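Macrodomain protein (Streptomyces coelicolor, PDB 5E3B) probably hydrolyses the link between ADP-ribose and thymidine in DNA, freeing ADP-ribose and restoring the thymidine. Local coordinates at residues A69-R72 against A73-R76; A80-G84 against L85-Q89; G152-S155 against R156-P159. One frame throughout, in Å; residues are numbered along the deposited sequence.

Contact 1: A69-R72 against A73-R76; sequences AAYR and AWHR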
loop_
_atom_site.group_PDB
_atom_site.type_symbol
_atom_site.label_atom_id
_atom_site.label_comp_id
_atom_site.label_asym_id
_atom_site.label_seq_id
_atom_site.Cartn_x
_atom_site.Cartn_y
_atom_site.Cartn_z
ATOM N N ALA A 69 -4.178 11.047 8.812
ATOM C CA ALA A 69 -5.403 11.833 8.962
ATOM C C ALA A 69 -6.477 11.346 8.053
ATOM O O ALA A 69 -7.644 11.137 8.533
ATOM C CB ALA A 69 -5.100 13.285 8.683
ATOM N N ALA A 70 -6.108 11.099 6.812
ATOM C CA ALA A 70 -7.089 10.583 5.787
ATOM C C ALA A 70 -7.676 9.266 6.228
ATOM O O ALA A 70 -8.910 8.988 6.093
ATOM C CB ALA A 70 -6.435 10.508 4.436
ATOM N N TYR A 71 -6.822 8.328 6.669
ATOM C CA TYR A 71 -7.258 7.005 7.037
ATOM C C TYR A 71 -8.201 7.051 8.197
ATOM O O TYR A 71 -9.196 6.336 8.233
ATOM C CB TYR A 71 -6.027 6.144 7.392
ATOM C CG TYR A 71 -6.351 4.815 8.030
ATOM C CD1 TYR A 71 -6.706 3.669 7.264
ATOM C CD2 TYR A 71 -6.305 4.624 9.393
ATOM C CE1 TYR A 71 -7.026 2.460 7.842
ATOM C CE2 TYR A 71 -6.562 3.441 9.972
ATOM C CZ TYR A 71 -6.937 2.309 9.223
ATOM O OH TYR A 71 -7.174 1.125 9.842
ATOM N N ARG A 72 -7.837 7.804 9.235
ATOM C CA ARG A 72 -8.701 7.849 10.464
ATOM C C ARG A 72 -10.048 8.437 10.088
ATOM O O ARG A 72 -11.062 7.930 10.599
ATOM C CB ARG A 72 -7.984 8.632 11.555
ATOM C CG ARG A 72 -6.734 7.977 12.088
ATOM C CD ARG A 72 -6.354 8.572 13.402
ATOM N NE ARG A 72 -5.054 8.084 13.891
ATOM C CZ ARG A 72 -4.863 6.959 14.583
ATOM N NH1 ARG A 72 -5.779 6.077 14.753
ATOM N NH2 ARG A 72 -3.609 6.694 14.915
ATOM N N ALA A 73 -10.070 9.457 9.236
ATOM C CA ALA A 73 -11.348 10.089 8.829
ATOM C C ALA A 73 -12.170 9.123 8.012
ATOM O O ALA A 73 -13.384 8.950 8.214
ATOM C CB ALA A 73 -11.081 11.322 8.067
ATOM N N TRP A 74 -11.528 8.413 7.080
ATOM C CA TRP A 74 -12.158 7.379 6.266
ATOM C C TRP A 74 -12.816 6.322 7.113
ATOM O O TRP A 74 -13.988 6.030 6.964
ATOM C CB TRP A 74 -11.145 6.894 5.249
ATOM C CG TRP A 74 -11.574 5.963 4.140
ATOM C CD1 TRP A 74 -12.746 5.997 3.437
ATOM C CD2 TRP A 74 -10.760 4.952 3.555
ATOM N NE1 TRP A 74 -12.713 5.020 2.424
ATOM C CE2 TRP A 74 -11.532 4.342 2.497
ATOM C CE3 TRP A 74 -9.479 4.449 3.840
ATOM C CZ2 TRP A 74 -11.011 3.322 1.720
ATOM C CZ3 TRP A 74 -8.961 3.383 3.079
ATOM C CH2 TRP A 74 -9.768 2.851 2.016
ATOM N N HIS A 75 -12.086 5.754 8.042
ATOM C CA HIS A 75 -12.639 4.784 8.964
ATOM C C HIS A 75 -13.799 5.426 9.845
ATOM O O HIS A 75 -14.849 4.790 9.978
ATOM C CB HIS A 75 -11.540 4.287 9.857
ATOM C CG HIS A 75 -12.042 3.417 10.934
ATOM N ND1 HIS A 75 -12.283 3.952 12.199
ATOM C CD2 HIS A 75 -12.446 2.137 10.979
ATOM C CE1 HIS A 75 -12.757 3.012 12.973
ATOM N NE2 HIS A 75 -12.895 1.914 12.279
ATOM N N ARG A 76 -13.573 6.629 10.363
ATOM C CA ARG A 76 -14.565 7.220 11.274
ATOM C C ARG A 76 -15.902 7.378 10.546
ATOM O O ARG A 76 -16.976 7.109 11.114
ATOM C CB ARG A 76 -14.038 8.531 11.773
ATOM C CG ARG A 76 -14.959 9.302 12.689
ATOM C CD ARG A 76 -14.042 10.416 13.231
ATOM N NE ARG A 76 -13.567 11.425 12.233
ATOM C CZ ARG A 76 -12.291 11.786 11.877
ATOM N NH1 ARG A 76 -12.218 12.760 10.985
ATOM N NH2 ARG A 76 -11.091 11.225 12.283
HETATM O O HOH W 1 -8.696 12.394 10.710
HETATM O O HOH W 2 -11.018 6.454 12.903
#
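Ala69 to Ala73, Ala70 to Trp74, Tyr71 to His75 and Arg72 to Arg76 are the four successive backbone pairs of this alpha-helical stretch, the end of helix 66-76 in the macrodomain. Each is a hydrogen bond from an N-H to the carbonyl four residues earlier; His75 N reaches Tyr71 O almost straight, at 176°, and Arg76 N lies 2.8 Å from Arg72 O.

Apolar contact is slight: Tyr71 CD1 approaches Trp74 CE3 at 4.5 Å, the two rings meeting obliquely. Both are buried and tied down beyond the helix, Tyr71 OH by Asn47 O and Trp74 NE1, in the Asp82 conformer considered, probably by Asp82 OD1, and both side chains rest on Ile103 of strand 97-105.

The polar fringe runs through water. Arg72 extends away to a salt bridge with Glu68, while the Arg76 chain bends at chi3 (66°) and brings one guanidinium face over Ala73 CA. Its NH2 donates to water 1 (3.1 Å), which gives a proton to Ala69 O at 2.7 Å, so that this carbonyl accepts twice. Water 2 similarly donates to Arg72 O (2.7 Å) and sits in the imidazole plane of His75, 2.9 Å from ND1.

Contact 2: A80-G84 against L85-Q89; sequences ANDFG and LGAVQ
A type II beta turn from Gly84 to Ala87 brings the chain from the connection after helix 66-76 into edge strand 88-94 of the macrodomain sheet. It is closed by the hydrogen bond from Ala87 N to Gly84 O, 3.1 Å long and fairly straight at 160°. Gly86 occupies the third position with a positive phi of 86°, the conformation that a type II turn requires there and that glycine adopts most readily. Leu85, at the second position, packs on Ile103 and Ala121.

The bond to the methyl group of Ala87 points back at the incoming chain, and CB lies 3.4 Å from Gly84 O and 3.6 Å from Asp82 OD2, with Asp82 O close by as well. Asp82 has two conformers; in the one described here, its carboxylate is joined to the start of the strand by two waters. Water 3 donates to Asp82 OD2 at 3.1 Å and accepts from Val88 N at 3.0 Å. Water 4 donates to both Asp82 OD1 (2.7 Å) and Val88 O (3.0 Å), so the N-H and C=O of one strand residue are each linked to a different carboxylate oxygen. In this conformer OD1 has Trp74 of helix 66-76 as its second partner.

Just upstream, Asn81 OD1 accepts from Phe83 N at 2.9 Å, the donor standing 36° out of the amide plane, while Asn81 ND2 binds Trp74 O. Gly86 and Ala87 already share backbone hydrogen bonds with Ile103, which start the pairing with strand 97-105. An Asx turn followed by a glycine-containing type II turn thus makes up the later part of the helix-to-strand connection leading into the antiparallel edge of this macrodomain.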
loop_
_atom_site.group_PDB
_atom_site.type_symbol
_atom_site.label_atom_id
_atom_site.label_comp_id
_atom_site.label_asym_id
_atom_site.label_seq_id
_atom_site.Cartn_x
_atom_site.Cartn_y
_atom_site.Cartn_z
ATOM N N ALA A 80 -20.929 6.276 5.951
ATOM C CA ALA A 80 -21.318 7.076 4.839
ATOM C C ALA A 80 -20.411 6.961 3.670
ATOM O O ALA A 80 -20.569 7.760 2.756
ATOM C CB ALA A 80 -21.399 8.519 5.250
ATOM N N ASN A 81 -19.476 6.007 3.670
ATOM C CA ASN A 81 -18.509 5.914 2.618
ATOM C C ASN A 81 -18.112 4.467 2.196
ATOM O O ASN A 81 -18.784 3.521 2.632
ATOM C CB ASN A 81 -17.284 6.846 2.960
ATOM C CG ASN A 81 -16.335 6.247 4.024
ATOM O OD1 ASN A 81 -16.260 5.079 4.174
ATOM N ND2 ASN A 81 -15.668 7.105 4.755
ATOM N N ASP A 82 -17.068 4.282 1.324
ATOM C CA ASP A 82 -16.487 2.952 0.797
ATOM C C ASP A 82 -15.513 2.148 1.679
ATOM O O ASP A 82 -15.037 1.031 1.319
ATOM C CB ASP A 82 -15.955 3.026 -0.696
ATOM C CG ASP A 82 -14.355 3.092 -0.876
ATOM O OD1 ASP A 82 -13.657 3.764 -0.087
ATOM O OD2 ASP A 82 -13.814 2.533 -1.898
ATOM N N PHE A 83 -15.230 2.672 2.878
ATOM C CA PHE A 83 -14.281 1.972 3.734
ATOM C C PHE A 83 -14.676 0.535 3.963
ATOM O O PHE A 83 -15.831 0.269 4.356
ATOM C CB PHE A 83 -14.173 2.692 5.099
ATOM C CG PHE A 83 -13.133 2.089 5.992
ATOM C CD1 PHE A 83 -13.464 1.026 6.824
ATOM C CD2 PHE A 83 -11.845 2.587 6.031
ATOM C CE1 PHE A 83 -12.512 0.474 7.674
ATOM C CE2 PHE A 83 -10.872 2.036 6.835
ATOM C CZ PHE A 83 -11.196 0.966 7.650
ATOM N N GLY A 84 -13.740 -0.373 3.738
ATOM C CA GLY A 84 -13.928 -1.797 3.882
ATOM C C GLY A 84 -12.824 -2.575 3.267
ATOM O O GLY A 84 -12.002 -2.041 2.511
ATOM N N LEU A 85 -12.838 -3.866 3.504
ATOM C CA LEU A 85 -11.827 -4.795 2.948
ATOM C C LEU A 85 -11.757 -4.727 1.450
ATOM O O LEU A 85 -12.838 -4.735 0.784
ATOM C CB LEU A 85 -12.031 -6.240 3.430
ATOM C CG LEU A 85 -11.633 -6.494 4.915
ATOM C CD1 LEU A 85 -12.213 -7.828 5.402
ATOM C CD2 LEU A 85 -10.151 -6.509 5.139
ATOM N N GLY A 86 -10.540 -4.598 0.940
ATOM C CA GLY A 86 -10.276 -4.425 -0.523
ATOM C C GLY A 86 -10.317 -3.001 -1.083
ATOM O O GLY A 86 -9.817 -2.751 -2.165
ATOM N N ALA A 87 -10.805 -2.027 -0.315
ATOM C CA ALA A 87 -10.829 -0.643 -0.737
ATOM C C ALA A 87 -9.452 -0.005 -0.512
ATOM O O ALA A 87 -8.645 -0.487 0.266
ATOM C CB ALA A 87 -11.898 0.167 -0.045
ATOM N N VAL A 88 -9.234 1.041 -1.291
ATOM C CA VAL A 88 -7.980 1.757 -1.276
ATOM C C VAL A 88 -8.265 3.246 -1.326
ATOM O O VAL A 88 -9.119 3.709 -2.084
ATOM C CB VAL A 88 -7.082 1.389 -2.439
ATOM C CG1 VAL A 88 -5.741 2.131 -2.295
ATOM C CG2 VAL A 88 -6.857 -0.065 -2.510
ATOM N N GLN A 89 -7.514 4.027 -0.513
ATOM C CA GLN A 89 -7.615 5.493 -0.448
ATOM C C GLN A 89 -6.297 6.028 -0.906
ATOM O O GLN A 89 -5.263 5.535 -0.432
ATOM C CB GLN A 89 -7.859 5.899 0.991
ATOM C CG GLN A 89 -7.655 7.329 1.365
ATOM C CD GLN A 89 -7.885 7.619 2.803
ATOM O OE1 GLN A 89 -7.192 7.101 3.688
ATOM N NE2 GLN A 89 -8.885 8.416 3.074
HETATM O O HOH W 3 -11.306 1.512 -3.366
HETATM O O HOH W 4 -11.596 5.111 -1.160
#

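Contact 3: G152-S155 against R156-P159; sequences GTWS and RVEP
Glu158 crosses the indole of Trp154 at a slant, one turn after it, where helix 154-166 begins. Glu158 CB lies over one face of the ring in a CH-pi contact, 3.9 Å from the centroid of the five-membered ring. With CG anti to the backbone N (chi1 180°), the chain continues past the rim, CG and CD skirting the pyrrole nitrogen. At the tip, Glu158 OE1 accepts from Trp154 NE1 at 3.0 Å through its anti lone pair; the bond is bent (140°), the acceptor lying out of the indole plane, and the carboxylate plane stands 77° from the ring. The other oxygen, OE2, is hydrogen-bonded to Tyr26 OH, so the buried carboxylate is held at both ends.

Farther round the same indole, Val157 CG1 touches Trp154 CZ3 at 3.7 Å, the two side chains crossing at about a right angle. The helical backbone bonds include Val157 N to Thr153 O (3.0 Å) and Glu158 N to Trp154 O (2.9 Å). Pro159 has no N-H to continue the series, and its CD instead abuts Ser155 O at 3.1 Å, where the helix is kinked. Ser155 OG has Gly151 O and Gly152 O within reach of its one proton, and which of them it serves is not settled. Trp154 packs against Arg144 and Ile145, just past strand 139-143, while Glu158 turns to Ile24 and, through Tyr26, to edge strand 25-28.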
loop_
_atom_site.group_PDB
_atom_site.type_symbol
_atom_site.label_atom_id
_atom_site.label_comp_id
_atom_site.label_asym_id
_atom_site.label_seq_id
_atom_site.Cartn_x
_atom_site.Cartn_y
_atom_site.Cartn_z
ATOM N N GLY A 152 3.612 -17.737 5.379
ATOM C CA GLY A 152 2.169 -17.568 5.122
ATOM C C GLY A 152 1.797 -16.271 4.442
ATOM O O GLY A 152 1.106 -16.302 3.416
ATOM N N THR A 153 2.335 -15.152 4.943
ATOM C CA THR A 153 1.971 -13.788 4.423
ATOM C C THR A 153 2.524 -13.438 3.035
ATOM O O THR A 153 1.723 -13.292 2.059
ATOM C CB THR A 153 2.414 -12.678 5.411
ATOM O OG1 THR A 153 1.821 -12.933 6.673
ATOM C CG2 THR A 153 2.054 -11.190 4.890
ATOM N N TRP A 154 3.835 -13.312 2.935
ATOM C CA TRP A 154 4.495 -12.806 1.728
ATOM C C TRP A 154 4.277 -13.789 0.550
ATOM O O TRP A 154 4.351 -13.405 -0.587
ATOM C CB TRP A 154 5.986 -12.493 1.957
ATOM C CG TRP A 154 6.651 -11.730 0.893
ATOM C CD1 TRP A 154 7.700 -12.129 0.052
ATOM C CD2 TRP A 154 6.338 -10.412 0.510
ATOM N NE1 TRP A 154 7.960 -11.159 -0.869
ATOM C CE2 TRP A 154 7.210 -10.056 -0.562
ATOM C CE3 TRP A 154 5.378 -9.495 0.941
ATOM C CZ2 TRP A 154 7.134 -8.887 -1.206
ATOM C CZ3 TRP A 154 5.360 -8.242 0.302
ATOM C CH2 TRP A 154 6.256 -7.960 -0.752
ATOM N N SER A 155 4.089 -15.074 0.866
ATOM C CA SER A 155 3.878 -16.060 -0.166
ATOM C C SER A 155 2.550 -15.904 -0.846
ATOM O O SER A 155 2.361 -16.399 -1.965
ATOM C CB SER A 155 3.946 -17.453 0.513
ATOM O OG SER A 155 2.797 -17.716 1.251
ATOM N N ARG A 156 1.585 -15.335 -0.145
ATOM C CA ARG A 156 0.346 -14.822 -0.795
ATOM C C ARG A 156 0.507 -13.481 -1.489
ATOM O O ARG A 156 0.042 -13.215 -2.663
ATOM C CB ARG A 156 -0.748 -14.689 0.281
ATOM C CG ARG A 156 -1.570 -15.940 0.408
ATOM C CD ARG A 156 -0.861 -17.016 1.170
ATOM N NE ARG A 156 -1.595 -18.288 1.255
ATOM C CZ ARG A 156 -1.036 -19.427 1.690
ATOM N NH1 ARG A 156 0.257 -19.465 2.050
ATOM N NH2 ARG A 156 -1.749 -20.556 1.734
ATOM N N VAL A 157 1.094 -12.547 -0.756
ATOM C CA VAL A 157 1.186 -11.205 -1.275
ATOM C C VAL A 157 2.050 -11.059 -2.535
ATOM O O VAL A 157 1.601 -10.409 -3.475
ATOM C CB VAL A 157 1.578 -10.183 -0.125
ATOM C CG1 VAL A 157 1.819 -8.788 -0.704
ATOM C CG2 VAL A 157 0.470 -10.231 0.965
ATOM N N GLU A 158 3.289 -11.604 -2.597
ATOM C CA GLU A 158 4.170 -11.289 -3.673
ATOM C C GLU A 158 3.477 -11.785 -4.991
ATOM O O GLU A 158 3.515 -11.102 -5.980
ATOM C CB GLU A 158 5.684 -11.706 -3.553
ATOM C CG GLU A 158 6.465 -11.313 -4.754
ATOM C CD GLU A 158 8.015 -11.256 -4.750
ATOM O OE1 GLU A 158 8.633 -11.008 -3.772
ATOM O OE2 GLU A 158 8.616 -11.245 -5.858
ATOM N N PRO A 159 2.903 -13.015 -5.007
ATOM C CA PRO A 159 2.256 -13.372 -6.265
ATOM C C PRO A 159 1.127 -12.500 -6.722
ATOM O O PRO A 159 0.917 -12.260 -7.912
ATOM C CB PRO A 159 1.708 -14.769 -6.006
ATOM C CG PRO A 159 2.632 -15.347 -5.018
ATOM C CD PRO A 159 2.974 -14.176 -4.095
#

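Contacts 1 and 2 touch directly and follow each other in the chain, their centres about 10 Å apart: helix 66-76 packs against the chain that returns to strand 88-94. Two probable hydrogen bonds join them, Trp74 NE1 to Asp82 OD1 and Trp74 O to Asn81 ND2, each 3.0 Å, and Trp74 CZ3 packs on Gln89 CB at 3.4 Å. Contact 3 stands apart, at the start of helix 154-166. Its centre is about 27 Å from that of contact 1, on the opposite side of the chain's centre, and about 22 Å from that of contact 2; the nearest atoms are about 16 Å and 12 Å away. A sodium ion lies about 7 Å from the Trp154 side chain.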